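Local coordinates for proteasome protein (Corynebacterium glutamicum ATCC 13032, PDB 2P90), which is of unknown function but belongs to the PAC2 family, which includes proteasome assembly chaperones, and so may have a related role, at residues 163-171 / 269-277. Residues are numbered along the deposited sequence; the frame is centred on the assembly and turned at random.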
loop_
_atom_site.group_PDB
_atom_site.type_symbol
_atom_site.label_atom_id
_atom_site.label_comp_id
_atom_site.label_asym_id
_atom_site.label_seq_id
_atom_site.Cartn_x
_atom_site.Cartn_y
_atom_site.Cartn_z
ATOM N N LEU B 163 3.476 2.374 -36.225
ATOM C CA LEU B 163 4.214 3.549 -35.782
ATOM C C LEU B 163 5.531 3.720 -36.534
ATOM O O LEU B 163 6.511 3.025 -36.260
ATOM C CB LEU B 163 4.455 3.532 -34.273
ATOM C CG LEU B 163 5.034 4.861 -33.784
ATOM C CD1 LEU B 163 3.995 5.949 -33.938
ATOM C CD2 LEU B 163 5.565 4.774 -32.377
ATOM N N LYS B 164 5.530 4.681 -37.462
ATOM C CA LYS B 164 6.637 4.970 -38.375
ATOM C C LYS B 164 7.916 5.400 -37.640
ATOM O O LYS B 164 8.978 4.803 -37.813
ATOM C CB LYS B 164 6.184 6.053 -39.369
ATOM C CG LYS B 164 7.011 6.196 -40.640
ATOM C CD LYS B 164 6.534 5.247 -41.763
ATOM C CE LYS B 164 6.986 5.736 -43.154
ATOM N NZ LYS B 164 8.462 5.940 -43.235
ATOM N N ASP B 165 7.812 6.434 -36.815
ATOM C CA ASP B 165 8.967 6.900 -36.065
ATOM C C ASP B 165 9.001 6.345 -34.640
ATOM O O ASP B 165 8.168 6.691 -33.793
ATOM C CB ASP B 165 9.029 8.424 -36.048
ATOM C CG ASP B 165 10.235 8.945 -35.289
ATOM O OD1 ASP B 165 11.340 8.366 -35.438
ATOM O OD2 ASP B 165 10.073 9.928 -34.537
ATOM N N GLN B 166 9.989 5.494 -34.385
ATOM C CA GLN B 166 10.115 4.792 -33.122
ATOM C C GLN B 166 11.479 4.121 -33.086
ATOM O O GLN B 166 11.689 3.085 -33.722
ATOM C CB GLN B 166 8.979 3.774 -32.977
ATOM C CG GLN B 166 9.390 2.409 -32.462
ATOM C CD GLN B 166 8.896 1.268 -33.344
ATOM O OE1 GLN B 166 8.631 0.177 -32.852
ATOM N NE2 GLN B 166 8.773 1.516 -34.649
ATOM N N VAL B 167 12.398 4.741 -32.345
ATOM C CA VAL B 167 13.799 4.334 -32.253
ATOM C C VAL B 167 13.961 3.113 -31.317
ATOM O O VAL B 167 14.893 3.038 -30.503
ATOM C CB VAL B 167 14.702 5.584 -31.888
ATOM C CG1 VAL B 167 16.077 5.185 -31.353
ATOM C CG2 VAL B 167 14.869 6.529 -33.122
ATOM N N SER B 168 13.055 2.142 -31.490
ATOM C CA SER B 168 12.853 1.018 -30.552
ATOM C C SER B 168 13.749 -0.204 -30.769
ATOM O O SER B 168 13.255 -1.335 -30.873
ATOM C CB SER B 168 11.399 0.572 -30.593
ATOM O OG SER B 168 11.148 -0.113 -31.794
ATOM N N LEU B 169 15.058 0.036 -30.836
ATOM C CA LEU B 169 16.050 -1.029 -30.945
ATOM C C LEU B 169 16.128 -1.703 -29.570
ATOM O O LEU B 169 16.750 -1.174 -28.629
ATOM C CB LEU B 169 17.414 -0.466 -31.397
ATOM C CG LEU B 169 18.470 -1.279 -32.181
ATOM C CD1 LEU B 169 17.882 -2.200 -33.269
ATOM C CD2 LEU B 169 19.535 -0.330 -32.793
ATOM N N ASP B 170 15.474 -2.862 -29.463
ATOM C CA ASP B 170 15.245 -3.489 -28.182
ATOM C C ASP B 170 15.868 -4.891 -28.061
ATOM O O ASP B 170 16.269 -5.503 -29.055
ATOM C CB ASP B 170 13.732 -3.521 -27.884
ATOM C CG ASP B 170 13.248 -2.354 -26.966
ATOM O OD1 ASP B 170 13.769 -1.208 -27.044
ATOM O OD2 ASP B 170 12.297 -2.600 -26.178
ATOM N N THR B 171 15.951 -5.352 -26.809
ATOM C CA THR B 171 16.427 -6.673 -26.417
ATOM C C THR B 171 15.517 -7.223 -25.303
ATOM O O THR B 171 14.339 -6.850 -25.214
ATOM C CB THR B 171 17.887 -6.613 -25.924
ATOM O OG1 THR B 171 17.982 -5.725 -24.800
ATOM C CG2 THR B 171 18.835 -6.138 -27.052
ATOM N N GLU B 269 23.801 6.298 -30.543
ATOM C CA GLU B 269 22.779 5.254 -30.631
ATOM C C GLU B 269 21.891 5.490 -31.863
ATOM O O GLU B 269 21.467 4.542 -32.536
ATOM C CB GLU B 269 21.971 5.141 -29.326
ATOM C CG GLU B 269 21.191 3.791 -29.069
ATOM C CD GLU B 269 21.587 2.508 -29.955
ATOM O OE1 GLU B 269 22.512 1.715 -29.552
ATOM O OE2 GLU B 269 20.895 2.259 -31.002
ATOM N N LEU B 270 21.665 6.759 -32.190
ATOM C CA LEU B 270 20.944 7.110 -33.400
ATOM C C LEU B 270 21.675 6.629 -34.658
ATOM O O LEU B 270 21.039 6.134 -35.592
ATOM C CB LEU B 270 20.680 8.612 -33.444
ATOM C CG LEU B 270 19.904 9.158 -34.636
ATOM C CD1 LEU B 270 18.483 8.603 -34.639
ATOM C CD2 LEU B 270 19.925 10.705 -34.631
ATOM N N GLU B 271 23.003 6.762 -34.681
ATOM C CA GLU B 271 23.827 6.145 -35.740
ATOM C C GLU B 271 23.631 4.639 -35.784
ATOM O O GLU B 271 23.330 4.090 -36.819
ATOM C CB GLU B 271 25.304 6.459 -35.552
ATOM C CG GLU B 271 25.612 7.927 -35.724
ATOM C CD GLU B 271 27.099 8.268 -35.648
ATOM O OE1 GLU B 271 27.947 7.486 -36.153
ATOM O OE2 GLU B 271 27.405 9.364 -35.122
ATOM N N ARG B 272 23.757 3.964 -34.652
ATOM C CA ARG B 272 23.588 2.525 -34.688
ATOM C C ARG B 272 22.217 2.139 -35.239
ATOM O O ARG B 272 22.105 1.219 -36.054
ATOM C CB ARG B 272 23.903 1.896 -33.333
ATOM C CG ARG B 272 25.404 1.905 -33.056
ATOM C CD ARG B 272 25.810 1.215 -31.760
ATOM N NE ARG B 272 25.401 1.997 -30.602
ATOM C CZ ARG B 272 25.996 3.104 -30.136
ATOM N NH1 ARG B 272 27.084 3.601 -30.698
ATOM N NH2 ARG B 272 25.482 3.721 -29.077
ATOM N N TYR B 273 21.195 2.902 -34.838
ATOM C CA TYR B 273 19.820 2.641 -35.229
ATOM C C TYR B 273 19.550 2.748 -36.736
ATOM O O TYR B 273 18.905 1.876 -37.307
ATOM C CB TYR B 273 18.817 3.511 -34.426
ATOM C CG TYR B 273 17.409 2.981 -34.588
ATOM C CD1 TYR B 273 16.987 1.886 -33.845
ATOM C CD2 TYR B 273 16.530 3.526 -35.544
ATOM C CE1 TYR B 273 15.721 1.352 -33.994
ATOM C CE2 TYR B 273 15.241 2.991 -35.722
ATOM C CZ TYR B 273 14.847 1.897 -34.939
ATOM O OH TYR B 273 13.578 1.321 -35.074
ATOM N N ARG B 274 20.023 3.809 -37.373
ATOM C CA ARG B 274 19.804 3.969 -38.806
ATOM C C ARG B 274 20.640 3.003 -39.631
ATOM O O ARG B 274 20.213 2.524 -40.687
ATOM C CB ARG B 274 20.019 5.417 -39.265
ATOM C CG ARG B 274 20.940 6.216 -38.404
ATOM C CD ARG B 274 21.216 7.625 -39.026
ATOM N NE ARG B 274 22.499 8.229 -38.587
ATOM C CZ ARG B 274 23.550 8.437 -39.386
ATOM N NH1 ARG B 274 23.482 8.121 -40.678
ATOM N NH2 ARG B 274 24.664 8.980 -38.899
ATOM N N ASN B 275 21.836 2.704 -39.139
ATOM C CA ASN B 275 22.639 1.675 -39.748
ATOM C C ASN B 275 21.894 0.342 -39.789
ATOM O O ASN B 275 21.918 -0.351 -40.800
ATOM C CB ASN B 275 23.947 1.503 -38.996
ATOM C CG ASN B 275 25.049 1.031 -39.888
ATOM O OD1 ASN B 275 25.170 -0.168 -40.186
ATOM N ND2 ASN B 275 25.850 1.965 -40.350
ATOM N N ARG B 276 21.230 -0.012 -38.687
ATOM C CA ARG B 276 20.470 -1.260 -38.623
ATOM C C ARG B 276 19.068 -1.146 -39.243
ATOM O O ARG B 276 18.407 -2.154 -39.457
ATOM C CB ARG B 276 20.383 -1.773 -37.184
ATOM C CG ARG B 276 21.712 -2.279 -36.589
ATOM C CD ARG B 276 21.664 -2.207 -35.068
ATOM N NE ARG B 276 22.783 -2.861 -34.399
ATOM C CZ ARG B 276 23.148 -2.644 -33.131
ATOM N NH1 ARG B 276 22.504 -1.758 -32.361
ATOM N NH2 ARG B 276 24.186 -3.301 -32.629
ATOM N N HIS B 277 18.627 0.076 -39.546
ATOM C CA HIS B 277 17.299 0.302 -40.138
ATOM C C HIS B 277 17.336 1.233 -41.362
ATOM O O HIS B 277 16.825 2.359 -41.306
ATOM C CB HIS B 277 16.325 0.827 -39.070
ATOM C CG HIS B 277 16.196 -0.074 -37.879
ATOM N ND1 HIS B 277 15.348 -1.162 -37.853
ATOM C CD2 HIS B 277 16.828 -0.062 -36.682
ATOM C CE1 HIS B 277 15.460 -1.778 -36.689
ATOM N NE2 HIS B 277 16.352 -1.130 -35.959
#
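A backbone carbon covers one face of the Tyr-273 ring: Val-167 CA stands 3.9 Å from the ring centroid and 16° off its normal, a CH-pi contact, with Val-167 CG1 nearby against Tyr-273 CG. On the opposite face lies His-277 CD2, from the residue that follows helix 253-276, so the phenol lies between Val-167 of the loop and His-277. With CG of Tyr-273 anti to the backbone N (chi1 -166°), the ring extends across to Val-167. Tyr-273 OH ends 2.9 Å from Gln-166 O. Within the loop, Gln-166 O accepts the backbone N-H of Ser-168. At the ring edge, close to its plane, Leu-169 CB lies 3.4 Å from Tyr-273 CD1, the two side chains running past each other in opposite directions.

The branches of Leu-169 then separate. Leu-169 CD1 meets the edge of the His-277 imidazole, 3.3 Å from His-277 NE2, whereas Leu-169 CD2 lies 3.3 Å from Arg-276 NH1, at the guanidinium edge, and also meets Glu-269 OE2. Glu-269 OE1 instead receives Arg-272 NE in a salt bridge within the helix, at 3.1 Å; Arg-272 NH1 is hydrogen-bonded to Ser-268 OG.

The contact joins the loop between strands 153-157 and 173-175 to the last turns of the C-terminal helix, while Ser-168 O makes a weak hydrogen bond to Asn-81 of the second subunit. At this surface site, CH-pi and aliphatic contacts make up much of the adhesion, with the charged groups bordering Leu-169.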